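Local coordinates for protein CghA (Chaetomium globosum, PDB 6KBC) that is a two-domain, calycin-like beta protein of the Diels-Alderase family that holds the ligand WK1 in a pocket, at residues P179-A192 with A222-V234. Residues are numbered along the deposited sequence; the frame is centred on the assembly and turned at random.
With WK1 ((2S)-3-[(2S,4E)-4-[[(1R,2S,4aR,6S,8R,8aS)-2-[(E)-but-2-en-2-yl]-6,8-dimethyl-1,2,4a,5,6,7,8,8a-octahydronaphthalen-1-yl]-oxidanyl-methylidene]-3,5-bis(oxidanylidene)pyrrolidin-2-yl]-2-methyl-2-oxidanyl-propanoic acid), chain B.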
loop_
_atom_site.group_PDB
_atom_site.type_symbol
_atom_site.label_atom_id
_atom_site.label_comp_id
_atom_site.label_asym_id
_atom_site.label_seq_id
_atom_site.Cartn_x
_atom_site.Cartn_y
_atom_site.Cartn_z
ATOM N N PRO A 179 -6.680 -0.538 15.722
ATOM C CA PRO A 179 -7.864 -1.247 16.244
ATOM C C PRO A 179 -9.045 -1.208 15.284
ATOM O O PRO A 179 -9.508 -0.132 14.889
ATOM C CB PRO A 179 -8.175 -0.506 17.558
ATOM C CG PRO A 179 -6.846 0.035 17.999
ATOM C CD PRO A 179 -6.115 0.401 16.717
ATOM N N GLY A 180 -9.506 -2.387 14.862
ATOM C CA GLY A 180 -10.648 -2.482 13.967
ATOM C C GLY A 180 -10.426 -1.948 12.571
ATOM O O GLY A 180 -11.400 -1.715 11.844
ATOM N N ALA A 181 -9.172 -1.728 12.179
ATOM C CA ALA A 181 -8.817 -1.277 10.841
ATOM C C ALA A 181 -7.744 -2.214 10.302
ATOM O O ALA A 181 -6.809 -2.572 11.024
ATOM C CB ALA A 181 -8.318 0.177 10.870
ATOM N N TYR A 182 -7.885 -2.634 9.045
ATOM C CA TYR A 182 -7.082 -3.733 8.523
ATOM C C TYR A 182 -6.307 -3.294 7.299
ATOM O O TYR A 182 -6.851 -2.634 6.409
ATOM C CB TYR A 182 -7.941 -4.955 8.208
ATOM C CG TYR A 182 -8.807 -5.301 9.378
ATOM C CD1 TYR A 182 -8.331 -6.122 10.394
ATOM C CD2 TYR A 182 -10.074 -4.759 9.502
ATOM C CE1 TYR A 182 -9.115 -6.411 11.490
ATOM C CE2 TYR A 182 -10.863 -5.043 10.596
ATOM C CZ TYR A 182 -10.383 -5.866 11.581
ATOM O OH TYR A 182 -11.179 -6.140 12.666
ATOM N N TRP A 183 -5.021 -3.623 7.305
ATOM C CA TRP A 183 -4.154 -3.471 6.149
ATOM C C TRP A 183 -3.068 -4.517 6.297
ATOM O O TRP A 183 -2.337 -4.524 7.288
ATOM C CB TRP A 183 -3.553 -2.067 6.057
ATOM C CG TRP A 183 -2.696 -1.900 4.850
ATOM C CD1 TRP A 183 -1.519 -2.548 4.578
ATOM C CD2 TRP A 183 -2.947 -1.047 3.737
ATOM N NE1 TRP A 183 -1.027 -2.139 3.366
ATOM C CE2 TRP A 183 -1.882 -1.216 2.830
ATOM C CE3 TRP A 183 -3.958 -0.139 3.425
ATOM C CZ2 TRP A 183 -1.815 -0.530 1.624
ATOM C CZ3 TRP A 183 -3.890 0.540 2.235
ATOM C CH2 TRP A 183 -2.830 0.334 1.339
ATOM N N PHE A 184 -2.975 -5.420 5.333
ATOM C CA PHE A 184 -1.918 -6.408 5.363
ATOM C C PHE A 184 -1.640 -6.802 3.916
ATOM O O PHE A 184 -2.201 -6.225 2.980
ATOM C CB PHE A 184 -2.312 -7.587 6.263
ATOM C CG PHE A 184 -3.567 -8.273 5.821
ATOM C CD1 PHE A 184 -4.811 -7.833 6.275
ATOM C CD2 PHE A 184 -3.513 -9.324 4.921
ATOM C CE1 PHE A 184 -5.980 -8.442 5.841
ATOM C CE2 PHE A 184 -4.674 -9.945 4.491
ATOM C CZ PHE A 184 -5.905 -9.509 4.952
ATOM N N ARG A 185 -0.784 -7.793 3.728
ATOM C CA ARG A 185 -0.228 -8.060 2.405
ATOM C C ARG A 185 -0.527 -9.486 1.972
ATOM O O ARG A 185 0.198 -10.423 2.354
ATOM C CB ARG A 185 1.273 -7.780 2.413
ATOM C CG ARG A 185 1.545 -6.278 2.578
ATOM C CD ARG A 185 2.965 -5.982 3.019
ATOM N NE ARG A 185 3.215 -6.437 4.376
ATOM C CZ ARG A 185 2.937 -5.727 5.467
ATOM N NH1 ARG A 185 2.411 -4.515 5.355
ATOM N NH2 ARG A 185 3.190 -6.238 6.661
ATOM N N PRO A 186 -1.574 -9.701 1.180
ATOM C CA PRO A 186 -1.818 -11.052 0.647
ATOM C C PRO A 186 -0.642 -11.597 -0.138
ATOM O O PRO A 186 -0.376 -12.807 -0.091
ATOM C CB PRO A 186 -3.054 -10.849 -0.233
ATOM C CG PRO A 186 -3.785 -9.732 0.440
ATOM C CD PRO A 186 -2.677 -8.778 0.858
ATOM N N ILE A 187 0.074 -10.744 -0.868
ATOM C CA ILE A 187 1.341 -11.128 -1.474
ATOM C C ILE A 187 2.390 -10.109 -1.059
ATOM O O ILE A 187 2.366 -8.958 -1.518
ATOM C CB ILE A 187 1.265 -11.236 -2.999
ATOM C CG1 ILE A 187 0.181 -12.238 -3.401
ATOM C CG2 ILE A 187 2.614 -11.656 -3.525
ATOM C CD1 ILE A 187 -0.200 -12.153 -4.863
ATOM N N ALA A 188 3.313 -10.544 -0.205
ATOM C CA ALA A 188 4.314 -9.655 0.368
ATOM C C ALA A 188 5.324 -9.219 -0.680
ATOM O O ALA A 188 5.747 -8.056 -0.691
ATOM C CB ALA A 188 5.017 -10.362 1.525
ATOM N N MET A 189 5.724 -10.137 -1.567
ATOM C CA MET A 189 6.813 -9.873 -2.499
ATOM C C MET A 189 6.598 -10.706 -3.757
ATOM O O MET A 189 6.348 -11.914 -3.669
ATOM C CB MET A 189 8.161 -10.222 -1.866
ATOM C CG MET A 189 9.371 -9.930 -2.737
ATOM S SD MET A 189 9.444 -8.222 -3.313
ATOM C CE MET A 189 11.193 -8.251 -3.760
ATOM N N ALA A 190 6.714 -10.072 -4.917
ATOM C CA ALA A 190 6.496 -10.762 -6.178
ATOM C C ALA A 190 7.469 -10.236 -7.221
ATOM O O ALA A 190 7.845 -9.060 -7.196
ATOM C CB ALA A 190 5.060 -10.563 -6.670
ATOM N N ASN A 191 7.890 -11.119 -8.131
ATOM C CA ASN A 191 8.410 -10.642 -9.406
ATOM C C ASN A 191 7.294 -9.930 -10.133
ATOM O O ASN A 191 6.192 -10.463 -10.271
ATOM C CB ASN A 191 8.922 -11.786 -10.293
ATOM C CG ASN A 191 10.151 -12.434 -9.748
ATOM O OD1 ASN A 191 10.268 -13.661 -9.753
ATOM N ND2 ASN A 191 11.084 -11.624 -9.258
ATOM N N ALA A 192 7.568 -8.724 -10.596
ATOM C CA ALA A 192 6.551 -7.922 -11.240
ATOM C C ALA A 192 6.911 -7.736 -12.705
ATOM O O ALA A 192 8.087 -7.602 -13.058
ATOM C CB ALA A 192 6.398 -6.565 -10.542
ATOM N N ALA A 222 12.149 -6.497 -11.475
ATOM C CA ALA A 222 11.119 -5.595 -10.982
ATOM C C ALA A 222 10.259 -6.333 -9.966
ATOM O O ALA A 222 10.011 -7.536 -10.092
ATOM C CB ALA A 222 10.260 -5.066 -12.129
ATOM N N PHE A 223 9.824 -5.616 -8.939
ATOM C CA PHE A 223 9.177 -6.263 -7.810
ATOM C C PHE A 223 7.983 -5.437 -7.358
ATOM O O PHE A 223 7.850 -4.245 -7.665
ATOM C CB PHE A 223 10.166 -6.476 -6.648
ATOM C CG PHE A 223 10.627 -5.190 -5.995
ATOM C CD1 PHE A 223 11.712 -4.481 -6.507
ATOM C CD2 PHE A 223 9.977 -4.695 -4.875
ATOM C CE1 PHE A 223 12.137 -3.292 -5.909
ATOM C CE2 PHE A 223 10.396 -3.501 -4.263
ATOM C CZ PHE A 223 11.473 -2.795 -4.782
ATOM N N GLY A 224 7.122 -6.088 -6.598
ATOM C CA GLY A 224 5.947 -5.414 -6.095
ATOM C C GLY A 224 5.182 -6.364 -5.211
ATOM O O GLY A 224 5.635 -7.474 -4.921
ATOM N N GLY A 225 4.019 -5.919 -4.787
ATOM C CA GLY A 225 3.202 -6.760 -3.918
ATOM C C GLY A 225 1.746 -6.439 -4.072
ATOM O O GLY A 225 1.411 -5.537 -4.820
ATOM N N MET A 226 0.934 -7.187 -3.355
ATOM C CA MET A 226 -0.518 -6.980 -3.346
ATOM C C MET A 226 -0.907 -6.719 -1.893
ATOM O O MET A 226 -0.541 -7.497 -1.054
ATOM C CB MET A 226 -1.247 -8.197 -3.900
ATOM C CG MET A 226 -2.674 -7.907 -4.222
ATOM S SD MET A 226 -3.680 -8.163 -2.793
ATOM C CE MET A 226 -5.110 -7.174 -3.193
ATOM N N ASP A 227 -1.515 -5.570 -1.645
ATOM C CA ASP A 227 -1.937 -5.170 -0.285
ATOM C C ASP A 227 -3.462 -5.161 -0.242
ATOM O O ASP A 227 -4.064 -4.783 -1.204
ATOM C CB ASP A 227 -1.358 -3.824 0.129
ATOM C CG ASP A 227 0.145 -3.815 0.334
ATOM O OD1 ASP A 227 0.827 -4.524 -0.343
ATOM O OD2 ASP A 227 0.589 -3.093 1.176
ATOM N N ARG A 228 -4.005 -5.515 0.904
ATOM C CA ARG A 228 -5.449 -5.618 1.073
ATOM C C ARG A 228 -5.831 -4.894 2.347
ATOM O O ARG A 228 -5.210 -5.109 3.390
ATOM C CB ARG A 228 -5.890 -7.083 1.136
ATOM C CG ARG A 228 -7.338 -7.307 1.526
ATOM C CD ARG A 228 -8.318 -6.738 0.527
ATOM N NE ARG A 228 -9.648 -7.296 0.774
ATOM C CZ ARG A 228 -10.753 -6.583 0.986
ATOM N NH1 ARG A 228 -10.725 -5.261 0.978
ATOM N NH2 ARG A 228 -11.906 -7.207 1.198
ATOM N N SER A 229 -6.852 -4.050 2.259
ATOM C CA SER A 229 -7.262 -3.240 3.388
ATOM C C SER A 229 -8.775 -3.110 3.410
ATOM O O SER A 229 -9.437 -3.124 2.366
ATOM C CB SER A 229 -6.637 -1.851 3.328
ATOM O OG SER A 229 -7.135 -1.004 4.360
ATOM N N TRP A 230 -9.315 -2.981 4.618
ATOM C CA TRP A 230 -10.689 -2.519 4.769
ATOM C C TRP A 230 -10.858 -1.899 6.149
ATOM O O TRP A 230 -10.239 -2.335 7.121
ATOM C CB TRP A 230 -11.690 -3.656 4.533
ATOM C CG TRP A 230 -11.695 -4.708 5.591
ATOM C CD1 TRP A 230 -12.511 -4.772 6.685
ATOM C CD2 TRP A 230 -10.865 -5.875 5.641
ATOM N NE1 TRP A 230 -12.230 -5.904 7.416
ATOM C CE2 TRP A 230 -11.219 -6.592 6.800
ATOM C CE3 TRP A 230 -9.844 -6.374 4.828
ATOM C CZ2 TRP A 230 -10.592 -7.782 7.162
ATOM C CZ3 TRP A 230 -9.230 -7.549 5.185
ATOM C CH2 TRP A 230 -9.605 -8.244 6.340
ATOM N N LEU A 231 -11.698 -0.869 6.210
ATOM C CA LEU A 231 -11.986 -0.099 7.415
ATOM C C LEU A 231 -13.474 0.219 7.415
ATOM O O LEU A 231 -14.009 0.624 6.373
ATOM C CB LEU A 231 -11.215 1.224 7.449
ATOM C CG LEU A 231 -9.744 1.222 7.781
ATOM C CD1 LEU A 231 -8.950 0.938 6.506
ATOM C CD2 LEU A 231 -9.408 2.596 8.350
ATOM N N PRO A 232 -14.156 0.080 8.551
ATOM C CA PRO A 232 -15.567 0.484 8.630
ATOM C C PRO A 232 -15.775 1.939 9.012
ATOM O O PRO A 232 -16.924 2.361 9.160
ATOM C CB PRO A 232 -16.110 -0.441 9.726
ATOM C CG PRO A 232 -14.951 -0.630 10.636
ATOM C CD PRO A 232 -13.714 -0.631 9.762
ATOM N N MET A 233 -14.670 2.664 9.195
ATOM C CA MET A 233 -14.702 4.094 9.571
ATOM C C MET A 233 -13.852 4.908 8.598
ATOM O O MET A 233 -12.965 4.352 7.985
ATOM C CB MET A 233 -14.211 4.307 11.005
ATOM C CG MET A 233 -12.711 4.252 11.179
ATOM S SD MET A 233 -11.991 2.629 11.092
ATOM C CE MET A 233 -12.430 1.901 12.656
ATOM N N VAL A 234 -14.152 6.182 8.445
ATOM C CA VAL A 234 -13.371 6.967 7.495
ATOM C C VAL A 234 -12.029 7.200 8.177
ATOM O O VAL A 234 -11.970 7.633 9.335
ATOM C CB VAL A 234 -14.049 8.288 7.093
ATOM C CG1 VAL A 234 -15.388 8.046 6.430
ATOM C CG2 VAL A 234 -14.092 9.286 8.196
HETATM O O WK1 B . -5.061 9.917 -5.480
HETATM C C17 WK1 B . -4.146 9.134 -5.457
HETATM O O1 WK1 B . -3.638 8.713 -6.457
HETATM C C19 WK1 B . -3.602 8.666 -4.169
HETATM O O2 WK1 B . -4.166 9.317 -3.082
HETATM C C18 WK1 B . -2.140 8.985 -4.118
HETATM C C20 WK1 B . -3.960 7.206 -4.145
HETATM C C22 WK1 B . -3.176 6.482 -3.128
HETATM N N WK1 B . -3.269 5.035 -3.095
HETATM C C21 WK1 B . -3.426 4.628 -1.840
HETATM O O5 WK1 B . -3.513 3.358 -1.520
HETATM C C23 WK1 B . -3.382 6.836 -1.742
HETATM O O4 WK1 B . -3.404 8.060 -1.256
HETATM C C24 WK1 B . -3.521 5.725 -0.865
HETATM C C16 WK1 B . -3.702 5.754 0.582
HETATM O O3 WK1 B . -3.729 6.896 1.152
HETATM C C9 WK1 B . -3.710 4.505 1.360
HETATM C C8 WK1 B . -2.181 4.287 1.548
HETATM C C12 WK1 B . -1.245 4.592 0.396
HETATM C C13 WK1 B . -0.824 3.671 -0.441
HETATM C C90 WK1 B . 0.091 4.004 -1.569
HETATM C C14 WK1 B . -0.769 5.983 0.179
HETATM C C7 WK1 B . -1.644 5.068 2.708
HETATM C C6 WK1 B . -2.223 4.945 3.873
HETATM C C3 WK1 B . -3.551 4.260 3.901
HETATM C C4 WK1 B . -4.420 4.586 2.704
HETATM C C5 WK1 B . -5.579 3.608 2.720
HETATM C C11 WK1 B . -6.584 3.984 1.678
HETATM C C2 WK1 B . -4.317 4.336 5.196
HETATM C C1 WK1 B . -5.263 3.177 5.158
HETATM C C10 WK1 B . -5.989 2.909 6.434
HETATM C C WK1 B . -6.254 3.447 4.068
HETATM O O HOH W 1 2.543 -2.451 3.147
HETATM O O HOH W 2 2.546 -6.536 -0.361
HETATM O O HOH W 3 10.813 -8.101 -13.388
#
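D227 OD2 accepts from two donors, W183 NE1 at 2.9 Å and water 1, which in turn accepts from R185 NH1; that nitrogen also hydrogen-bonds N272 O, and D227 OD1 forms a salt bridge with R246. The indole meets OD2 on its anti side, with the ring and carboxylate planes 74° apart. W183, R185 and D227 lie on an antiparallel strand pair of the calycin-like N-terminal domain, 181-185 running against 223-231. W183, its CG anti to the backbone N (chi1 -178°), sends its six-membered ring to WK1, CZ3 lying 3.5 Å from C5; L231 CD1 reaches C10 of the same ligand, so an aromatic and a branched aliphatic residue give the pocket part of an apolar wall. Y182 O accepts from both W230 N and S229 OG, the hydroxyl lying 2.6 Å from Y182 O in the carbonyl plane. On the face away from WK1, the flat W230 indole offers its six-membered ring to Y182 CB, a CH-pi contact, and its rim to F184, planes at 84°. Two beta bulges follow; with no side chain at G225, I187 O comes within 3.4 Å of G225 CA. At the second bulge M189 makes an oblique Met-aromatic contact with F223, its CE 3.5 Å from F223 CB.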